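Local coordinates for protein NADPH-ferredoxin reductase FprA (Mycobacterium tuberculosis, PDB 1LQT) that transfers electrons between NADPH and ferredoxin through its FAD cofactor and may supply reducing power to P450 systems, at residues A239-G242 with K243-Q247; I249-L252 with R253-D257; I383-L386 with G387-K390; Q424-D427 with A428-A432. All blocks are in the same frame, centred on the assembly; numbering follows the deposited sequence.

All four contacts are local, made within helices or at the junction between two. Interactions 1 and 2 share helix 243-256, with centres 14 Å apart: the first, at the surface, is the glycine joint where helix 235-241 gives way to it, and the second is its partly buried later turns. Interactions 3 and 4 lie far from these, on helices 370-391 and 420-434. Interaction 3 is again mostly surface, polar and away from the annotated sites, whereas interaction 4 is partly buried. The chemistry changes accordingly, from one backbone bond across the joint and a valine-cysteine touch, through apolar and aromatic packing in 249-257, to a buried aspartate paired with arginine in 424-432.

Interaction 1 of 4, residues A239-G242 with K243-Q247; sequences AAVG and KVCKQ
Gly242 and Lys246 are joined by a single backbone hydrogen bond, in which Lys246 N donates to Gly242 O over 3.0 Å with an N-H...O angle of 165°. Gly242 is the first residue to leave the helical conformation after helix 235-241 and also the N-cap of helix 243-256. With phi at 160° it has a backbone shape in which any CB would crowd the carbonyl oxygen of Val241, and this non-helical residue is where the chain passes from one helix to the next.

Next to this joint the apolar contact is between Val241 and Cys245. The CG1 branch of Val241 reaches CB of Cys245 at 3.6 Å, while Cys245 SG comes up against Val241 CB at 3.7 Å. The sulfur lies opposite its own backbone N (chi1 180°), which swings it out from the side of its helix toward Val241. The two helices on either side of the glycine form part of the helical connection between strands 221-224 and 265-270, adjacent parallel strands of the sheet in the NADP-binding half of the enzyme, so this is a joint inside a beta-alpha-beta crossover.

Lys246 adds a looser touch: its CB rests 3.6 Å from Gly242 O and 4.3 Å from Ala239 CA before the rest of the chain leads away. On the second helix, Val244 and Gln247 lean on Thr209 of helix 209-214, and the Val244 side chain is about 9 Å from the bound 4-oxo derivative of NADP, too far to touch it.

Interaction 2 of 4, residues I249-L252 with R253-D257; sequences IKVL and RGYAD
Ile249 and Arg253 meet one helical turn apart, through both backbone and side chain. Among the polar interactions are the regular i to i+4 bonds of helix 243-256, in which the N-H groups of Arg253, Gly254, Tyr255 and Ala256 donate to the carbonyls of Ile249, Lys250, Val251 and Leu252; that from Arg253 N to Ile249 O is 2.9 Å long and nearly straight at 168°. Two side-chain ends are held outside these turns. Arg253 NH2 forms a salt bridge with Asp235 and a hydrogen bond to the carbonyl oxygen of Ile233, and Tyr255 OH is hydrogen-bonded to the carbonyl oxygen of Leu212.

Van der Waals contacts fall into two pairs. The CG2 methyl of Ile249 sits over one face of the Arg253 guanidinium, 3.8 Å from NE. Arg253 CG, turned to the side of its own backbone N (chi1 -67°), passes 3.2 Å from Ile249 O, and the extended chain then crosses the isoleucine at a slant. The apolar pair is on another flank, where Val251 and Tyr255 lie side by side and point the same way: Val251 CG1 touches Tyr255 CE2 at 3.5 Å, and Tyr255 CD2 is equally close to Val251 O.

These side chains also fasten the helix to its surroundings. Val251 packs on Thr209, Leu212 and Arg213 of helix 209-214, Ile249 on Asp235 and Ala238 of helix 235-241. Contacts along the helix thus accompany two long side chains whose polar ends are anchored at neighbouring segments, and the methyl covers part of one face of the guanidinium, which may limit the access of water there.

Interaction 3 of 4, residues I383-L386 with G387-K390; sequences IKNL and GNAK
Leu386 and Lys390 bracket the firmer side of this contact, joined by a backbone bond of 2.8 Å from Lys390 N to Leu386 O. It is one of four consecutive i to i+4 bonds in helix 370-391; the others run from Gly387 N to Ile383 O, from Asn388 N to Lys384 O and from Ala389 N to Asn385 O, each 3.0 Å long. Around the Leu386 carbonyl the approaches are those usual in a helix, with Ala389 CB at 3.4 Å from Leu386 O and Lys390 CB at 3.5 Å from the same oxygen. What makes this side tight is burial: the side chain of Leu386 turns outward from these turns and rests on Tyr4 and Asp98, so it meets the start of strand 4-9 in the FAD-side sheet and a neighbouring loop.

The loose side is at Lys384 and Asn388, both exposed. Asn388 CG lies on the side of its backbone N (chi1 -70°), which brings the amide back to Lys384 O: CG is 3.4 Å from that oxygen, while OD1 and ND2 are equally distant at 3.6 Å. Lys384 leaves extended, and its CG comes no nearer than 4.2 Å to Asn388 OD1, the two chains passing obliquely.

Asn385 belongs to neither extreme, since its OD1 is hydrogen-bonded to Tyr355 OH on strand 354-356. The cohesion between 383-386 and 387-390 is therefore almost wholly that of the helical backbone, with the side chains directed to strand and loop residues on one side and, probably, to water on the other.

Interaction 4 of 4, residues Q424-D427 with A428-A432; sequences QVID and AFERA
Arg431 folds back on Asp427, one turn earlier in helix 420-434, and does so along its whole length. Its CB lies 3.6 Å from Asp427 O, the oxygen that also accepts Arg431 N, and CG follows at 3.5 Å from the same atom. CD passes Asp427 OD1 at 3.9 Å. A bend at chi3 (-77°) then turns the chain over the aspartate: NE makes two weak hydrogen bonds, 3.2 Å to Asp427 OD1 and 3.1 Å to Asp427 OD2. At the tip NH2 completes the salt bridge, 2.9 Å from Asp427 OD2. This nitrogen comes from above the carboxylate plane, although the acid lies at the guanidinium's own edge; the two planes are 63° apart. Asp427 O lies over one face of the guanidinium.

The acid reaches its partner with CG opposite its backbone N (chi1 -179°), and OD1 has a second salt bridge, to Arg441. That arginine also pairs with Glu430, whose OE1 is shared with Arg50, so the buried acids are probably kept charged by this basic surround. Ile426 CG2 lies 4.0 Å from Glu430 CD.

Helix 420-434 directly follows strand 418-419, the short antiparallel edge of the FAD-side sheet. Val425 and Phe429 lean on Ile453, and Ile426 and Glu430 on Leu450, all against helix 447-454, while Ile426 also touches Pro43.

Interaction 1 of 4, residues A239-G242 with K243-Q247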
loop_
_atom_site.group_PDB
_atom_site.type_symbol
_atom_site.label_atom_id
_atom_site.label_comp_id
_atom_site.label_asym_id
_atom_site.label_seq_id
_atom_site.Cartn_x
_atom_site.Cartn_y
_atom_site.Cartn_z
ATOM N N ALA A 239 -7.997 5.224 26.985
ATOM C CA ALA A 239 -6.684 5.010 27.574
ATOM C C ALA A 239 -6.395 3.522 27.725
ATOM O O ALA A 239 -5.237 3.114 27.592
ATOM C CB ALA A 239 -6.560 5.747 28.912
ATOM N N ALA A 240 -7.410 2.729 28.043
ATOM C CA ALA A 240 -7.248 1.287 28.193
ATOM C C ALA A 240 -6.895 0.632 26.863
ATOM O O ALA A 240 -6.211 -0.387 26.842
ATOM C CB ALA A 240 -8.519 0.662 28.776
ATOM N N VAL A 241 -7.370 1.176 25.755
ATOM C CA VAL A 241 -6.996 0.650 24.465
ATOM C C VAL A 241 -5.519 0.924 24.234
ATOM O O VAL A 241 -4.760 0.009 23.886
ATOM C CB VAL A 241 -7.831 1.265 23.332
ATOM C CG1 VAL A 241 -7.247 0.886 21.984
ATOM C CG2 VAL A 241 -9.277 0.840 23.443
ATOM N N GLY A 242 -5.089 2.155 24.457
ATOM C CA GLY A 242 -3.683 2.492 24.328
ATOM C C GLY A 242 -3.465 3.976 24.155
ATOM O O GLY A 242 -4.400 4.770 24.087
ATOM N N LYS A 243 -2.193 4.348 24.068
ATOM C CA LYS A 243 -1.815 5.762 23.951
ATOM C C LYS A 243 -2.300 6.419 22.683
ATOM O O LYS A 243 -2.728 7.567 22.711
ATOM C CB LYS A 243 -0.296 5.947 24.093
ATOM C CG LYS A 243 0.219 5.635 25.492
ATOM C CD LYS A 243 1.756 5.733 25.600
ATOM C CE LYS A 243 2.224 5.637 27.058
ATOM N NZ LYS A 243 3.721 5.788 27.224
ATOM N N VAL A 244 -2.200 5.726 21.561
ATOM C CA VAL A 244 -2.654 6.298 20.296
ATOM C C VAL A 244 -4.146 6.554 20.370
ATOM O O VAL A 244 -4.610 7.605 19.963
ATOM C CB VAL A 244 -2.293 5.385 19.129
ATOM C CG1 VAL A 244 -2.946 5.877 17.840
ATOM C CG2 VAL A 244 -0.760 5.345 18.994
ATOM N N CYS A 245 -4.886 5.589 20.880
ATOM C CA CYS A 245 -6.331 5.727 20.987
ATOM C C CYS A 245 -6.685 6.933 21.868
ATOM O O CYS A 245 -7.528 7.747 21.516
ATOM C CB CYS A 245 -6.918 4.450 21.544
ATOM S SG CYS A 245 -8.714 4.518 21.725
ATOM N N LYS A 246 -6.007 7.047 22.990
ATOM C CA LYS A 246 -6.223 8.195 23.853
ATOM C C LYS A 246 -6.084 9.514 23.108
ATOM O O LYS A 246 -6.935 10.413 23.206
ATOM C CB LYS A 246 -5.214 8.137 25.004
ATOM C CG LYS A 246 -5.168 9.373 25.903
ATOM C CD LYS A 246 -4.218 9.185 27.101
ATOM C CE LYS A 246 -4.281 10.393 28.042
ATOM N NZ LYS A 246 -5.648 10.529 28.648
ATOM N N GLN A 247 -4.995 9.628 22.347
ATOM C CA GLN A 247 -4.737 10.844 21.599
ATOM C C GLN A 247 -5.769 11.032 20.494
ATOM O O GLN A 247 -6.229 12.137 20.245
ATOM C CB GLN A 247 -3.301 10.888 21.054
ATOM C CG GLN A 247 -2.239 10.846 22.129
ATOM C CD GLN A 247 -2.378 11.967 23.128
ATOM O OE1 GLN A 247 -2.563 13.123 22.751
ATOM N NE2 GLN A 247 -2.265 11.633 24.410
#

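Interaction 2 of 4, residues I249-L252 with R253-D257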
loop_
_atom_site.group_PDB
_atom_site.type_symbol
_atom_site.label_atom_id
_atom_site.label_comp_id
_atom_site.label_asym_id
_atom_site.label_seq_id
_atom_site.Cartn_x
_atom_site.Cartn_y
_atom_site.Cartn_z
ATOM N N ILE A 249 -8.877 10.094 20.444
ATOM C CA ILE A 249 -10.178 10.511 20.942
ATOM C C ILE A 249 -10.129 11.991 21.319
ATOM O O ILE A 249 -11.097 12.707 21.100
ATOM C CB ILE A 249 -10.647 9.599 22.086
ATOM C CG1 ILE A 249 -10.877 8.171 21.595
ATOM C CG2 ILE A 249 -11.918 10.129 22.750
ATOM C CD1 ILE A 249 -11.683 8.013 20.342
ATOM N N LYS A 250 -9.004 12.471 21.845
ATOM C CA LYS A 250 -8.886 13.903 22.137
ATOM C C LYS A 250 -9.080 14.722 20.865
ATOM O O LYS A 250 -9.764 15.733 20.841
ATOM C CB LYS A 250 -7.518 14.212 22.762
ATOM C CG LYS A 250 -7.335 13.711 24.178
ATOM C CD LYS A 250 -5.889 13.904 24.668
ATOM C CE LYS A 250 -5.625 13.246 26.038
ATOM N NZ LYS A 250 -4.202 13.479 26.499
ATOM N N VAL A 251 -8.475 14.261 19.781
ATOM C CA VAL A 251 -8.591 14.948 18.502
ATOM C C VAL A 251 -10.029 14.902 17.971
ATOM O O VAL A 251 -10.573 15.908 17.529
ATOM C CB VAL A 251 -7.599 14.377 17.500
ATOM C CG1 VAL A 251 -7.851 14.929 16.120
ATOM C CG2 VAL A 251 -6.163 14.663 17.955
ATOM N N LEU A 252 -10.662 13.740 18.064
ATOM C CA LEU A 252 -12.033 13.617 17.603
ATOM C C LEU A 252 -12.983 14.507 18.414
ATOM O O LEU A 252 -13.886 15.095 17.858
ATOM C CB LEU A 252 -12.507 12.163 17.646
ATOM C CG LEU A 252 -11.767 11.197 16.724
ATOM C CD1 LEU A 252 -12.386 9.829 16.892
ATOM C CD2 LEU A 252 -11.773 11.608 15.254
ATOM N N ARG A 253 -12.793 14.552 19.732
ATOM C CA ARG A 253 -13.604 15.443 20.547
ATOM C C ARG A 253 -13.433 16.888 20.084
ATOM O O ARG A 253 -14.403 17.653 20.049
ATOM C CB ARG A 253 -13.240 15.336 22.025
ATOM C CG ARG A 253 -13.566 14.008 22.701
ATOM C CD ARG A 253 -13.508 14.107 24.207
ATOM N NE ARG A 253 -13.540 12.819 24.874
ATOM C CZ ARG A 253 -14.621 12.080 25.016
ATOM N NH1 ARG A 253 -15.770 12.499 24.528
ATOM N NH2 ARG A 253 -14.536 10.927 25.668
ATOM N N GLY A 254 -12.202 17.274 19.758
ATOM C CA GLY A 254 -11.968 18.616 19.277
ATOM C C GLY A 254 -12.775 18.905 18.024
ATOM O O GLY A 254 -13.351 19.968 17.875
ATOM N N TYR A 255 -12.804 17.966 17.100
ATOM C CA TYR A 255 -13.603 18.181 15.889
ATOM C C TYR A 255 -15.097 18.243 16.189
ATOM O O TYR A 255 -15.801 19.095 15.624
ATOM C CB TYR A 255 -13.351 17.078 14.854
ATOM C CG TYR A 255 -11.974 17.137 14.225
ATOM C CD1 TYR A 255 -11.503 18.316 13.665
ATOM C CD2 TYR A 255 -11.210 16.026 14.094
ATOM C CE1 TYR A 255 -10.251 18.373 13.088
ATOM C CE2 TYR A 255 -9.946 16.080 13.512
ATOM C CZ TYR A 255 -9.475 17.265 13.039
ATOM O OH TYR A 255 -8.227 17.379 12.472
ATOM N N ALA A 256 -15.573 17.377 17.087
ATOM C CA ALA A 256 -16.984 17.367 17.414
ATOM C C ALA A 256 -17.422 18.665 18.080
ATOM O O ALA A 256 -18.594 19.045 17.963
ATOM C CB ALA A 256 -17.305 16.150 18.287
ATOM N N ASP A 257 -16.479 19.343 18.727
ATOM C CA ASP A 257 -16.769 20.614 19.418
ATOM C C ASP A 257 -16.988 21.774 18.457
ATOM O O ASP A 257 -17.395 22.865 18.873
ATOM C CB ASP A 257 -15.613 21.008 20.339
ATOM C CG ASP A 257 -15.552 20.205 21.585
ATOM O OD1 ASP A 257 -16.578 19.589 21.938
ATOM O OD2 ASP A 257 -14.504 20.146 22.280
#

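Interaction 3 of 4, residues I383-L386 with G387-K390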
loop_
_atom_site.group_PDB
_atom_site.type_symbol
_atom_site.label_atom_id
_atom_site.label_comp_id
_atom_site.label_asym_id
_atom_site.label_seq_id
_atom_site.Cartn_x
_atom_site.Cartn_y
_atom_site.Cartn_z
ATOM N N ILE A 383 19.926 -16.799 6.315
ATOM C CA ILE A 383 21.378 -16.914 6.380
ATOM C C ILE A 383 21.774 -18.132 7.213
ATOM O O ILE A 383 22.699 -18.858 6.855
ATOM C CB ILE A 383 21.998 -15.631 6.927
ATOM C CG1 ILE A 383 21.851 -14.543 5.858
ATOM C CG2 ILE A 383 23.475 -15.820 7.293
ATOM C CD1 ILE A 383 22.394 -13.234 6.204
ATOM N N LYS A 384 21.070 -18.371 8.313
ATOM C CA LYS A 384 21.322 -19.584 9.096
ATOM C C LYS A 384 21.140 -20.824 8.229
ATOM O O LYS A 384 21.955 -21.755 8.281
ATOM C CB LYS A 384 20.402 -19.619 10.313
ATOM C CG LYS A 384 20.413 -20.943 11.117
ATOM C CD LYS A 384 19.577 -20.793 12.402
ATOM C CE LYS A 384 19.353 -22.114 13.180
ATOM N NZ LYS A 384 18.467 -21.863 14.370
ATOM N N ASN A 385 20.066 -20.848 7.433
ATOM C CA ASN A 385 19.789 -22.004 6.595
ATOM C C ASN A 385 20.828 -22.194 5.510
ATOM O O ASN A 385 21.229 -23.309 5.232
ATOM C CB ASN A 385 18.380 -21.903 5.984
ATOM C CG ASN A 385 17.280 -22.096 6.991
ATOM O OD1 ASN A 385 16.126 -21.653 6.742
ATOM N ND2 ASN A 385 17.570 -22.747 8.087
ATOM N N LEU A 386 21.357 -21.110 4.958
ATOM C CA LEU A 386 22.416 -21.261 3.958
ATOM C C LEU A 386 23.671 -21.846 4.578
ATOM O O LEU A 386 24.333 -22.662 3.955
ATOM C CB LEU A 386 22.769 -19.934 3.314
ATOM C CG LEU A 386 21.733 -19.325 2.379
ATOM C CD1 LEU A 386 22.282 -18.018 1.879
ATOM C CD2 LEU A 386 21.384 -20.244 1.244
ATOM N N GLY A 387 23.994 -21.367 5.777
ATOM C CA GLY A 387 25.160 -21.817 6.512
ATOM C C GLY A 387 25.061 -23.300 6.785
ATOM O O GLY A 387 26.030 -24.065 6.670
ATOM N N ASN A 388 23.890 -23.740 7.191
ATOM C CA ASN A 388 23.689 -25.166 7.429
ATOM C C ASN A 388 23.881 -25.969 6.152
ATOM O O ASN A 388 24.483 -27.060 6.172
ATOM C CB ASN A 388 22.302 -25.441 7.965
ATOM C CG ASN A 388 22.098 -24.952 9.372
ATOM O OD1 ASN A 388 20.950 -24.870 9.847
ATOM N ND2 ASN A 388 23.183 -24.617 10.056
ATOM N N ALA A 389 23.364 -25.454 5.044
ATOM C CA ALA A 389 23.526 -26.107 3.761
ATOM C C ALA A 389 24.995 -26.164 3.343
ATOM O O ALA A 389 25.461 -27.184 2.830
ATOM C CB ALA A 389 22.708 -25.386 2.697
ATOM N N LYS A 390 25.734 -25.086 3.559
ATOM C CA LYS A 390 27.148 -25.036 3.188
ATOM C C LYS A 390 27.943 -26.070 3.991
ATOM O O LYS A 390 28.838 -26.745 3.468
ATOM C CB LYS A 390 27.696 -23.636 3.458
ATOM C CG LYS A 390 29.153 -23.414 3.036
ATOM C CD LYS A 390 29.676 -22.122 3.631
ATOM C CE LYS A 390 31.139 -21.888 3.312
ATOM N NZ LYS A 390 31.601 -20.605 3.897
#

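Interaction 4 of 4, residues Q424-D427 with A428-A432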
loop_
_atom_site.group_PDB
_atom_site.type_symbol
_atom_site.label_atom_id
_atom_site.label_comp_id
_atom_site.label_asym_id
_atom_site.label_seq_id
_atom_site.Cartn_x
_atom_site.Cartn_y
_atom_site.Cartn_z
ATOM N N GLN A 424 17.054 5.304 -13.417
ATOM C CA GLN A 424 17.548 6.637 -13.083
ATOM C C GLN A 424 17.173 7.659 -14.141
ATOM O O GLN A 424 16.968 8.829 -13.826
ATOM C CB GLN A 424 19.048 6.592 -12.806
ATOM C CG GLN A 424 19.370 5.859 -11.505
ATOM C CD GLN A 424 20.828 5.595 -11.303
ATOM O OE1 GLN A 424 21.664 6.220 -11.891
ATOM N NE2 GLN A 424 21.145 4.674 -10.436
ATOM N N VAL A 425 17.082 7.238 -15.390
ATOM C CA VAL A 425 16.615 8.110 -16.474
ATOM C C VAL A 425 15.136 8.432 -16.292
ATOM O O VAL A 425 14.758 9.598 -16.381
ATOM C CB VAL A 425 16.883 7.473 -17.855
ATOM C CG1 VAL A 425 16.359 8.339 -18.970
ATOM C CG2 VAL A 425 18.376 7.218 -18.038
ATOM N N ILE A 426 14.296 7.437 -16.053
ATOM C CA ILE A 426 12.894 7.691 -15.736
ATOM C C ILE A 426 12.777 8.700 -14.597
ATOM O O ILE A 426 12.015 9.648 -14.672
ATOM C CB ILE A 426 12.168 6.389 -15.369
ATOM C CG1 ILE A 426 12.020 5.481 -16.602
ATOM C CG2 ILE A 426 10.795 6.682 -14.746
ATOM C CD1 ILE A 426 11.553 4.061 -16.283
ATOM N N ASP A 427 13.516 8.448 -13.514
ATOM C CA ASP A 427 13.466 9.294 -12.338
ATOM C C ASP A 427 13.823 10.741 -12.685
ATOM O O ASP A 427 13.129 11.680 -12.295
ATOM C CB ASP A 427 14.409 8.715 -11.297
ATOM C CG ASP A 427 14.435 9.475 -10.016
ATOM O OD1 ASP A 427 13.365 9.894 -9.544
ATOM O OD2 ASP A 427 15.519 9.709 -9.476
ATOM N N ALA A 428 14.920 10.909 -13.408
ATOM C CA ALA A 428 15.337 12.236 -13.790
ATOM C C ALA A 428 14.298 12.919 -14.661
ATOM O O ALA A 428 14.053 14.119 -14.506
ATOM C CB ALA A 428 16.670 12.152 -14.502
ATOM N N PHE A 429 13.723 12.181 -15.588
ATOM C CA PHE A 429 12.689 12.735 -16.452
ATOM C C PHE A 429 11.517 13.245 -15.633
ATOM O O PHE A 429 11.032 14.351 -15.845
ATOM C CB PHE A 429 12.258 11.638 -17.425
ATOM C CG PHE A 429 11.317 12.082 -18.508
ATOM C CD1 PHE A 429 11.776 12.331 -19.798
ATOM C CD2 PHE A 429 9.955 12.222 -18.263
ATOM C CE1 PHE A 429 10.916 12.686 -20.798
ATOM C CE2 PHE A 429 9.110 12.599 -19.253
ATOM C CZ PHE A 429 9.593 12.834 -20.522
ATOM N N GLU A 430 11.037 12.433 -14.706
ATOM C CA GLU A 430 9.882 12.786 -13.912
ATOM C C GLU A 430 10.162 13.990 -13.035
ATOM O O GLU A 430 9.361 14.901 -12.940
ATOM C CB GLU A 430 9.440 11.590 -13.078
ATOM C CG GLU A 430 8.898 10.420 -13.877
ATOM C CD GLU A 430 8.363 9.314 -12.990
ATOM O OE1 GLU A 430 8.826 9.213 -11.826
ATOM O OE2 GLU A 430 7.476 8.561 -13.436
ATOM N N ARG A 431 11.315 14.004 -12.388
ATOM C CA ARG A 431 11.656 15.123 -11.526
ATOM C C ARG A 431 11.789 16.418 -12.310
ATOM O O ARG A 431 11.311 17.455 -11.896
ATOM C CB ARG A 431 12.895 14.839 -10.681
ATOM C CG ARG A 431 12.660 13.871 -9.545
ATOM C CD ARG A 431 13.857 13.649 -8.639
ATOM N NE ARG A 431 14.824 12.764 -9.261
ATOM C CZ ARG A 431 15.924 13.141 -9.901
ATOM N NH1 ARG A 431 16.278 14.418 -10.011
ATOM N NH2 ARG A 431 16.666 12.211 -10.446
ATOM N N ALA A 432 12.448 16.355 -13.466
ATOM C CA ALA A 432 12.617 17.556 -14.287
ATOM C C ALA A 432 11.286 18.041 -14.834
ATOM O O ALA A 432 11.128 19.223 -15.102
ATOM C CB ALA A 432 13.599 17.297 -15.417
#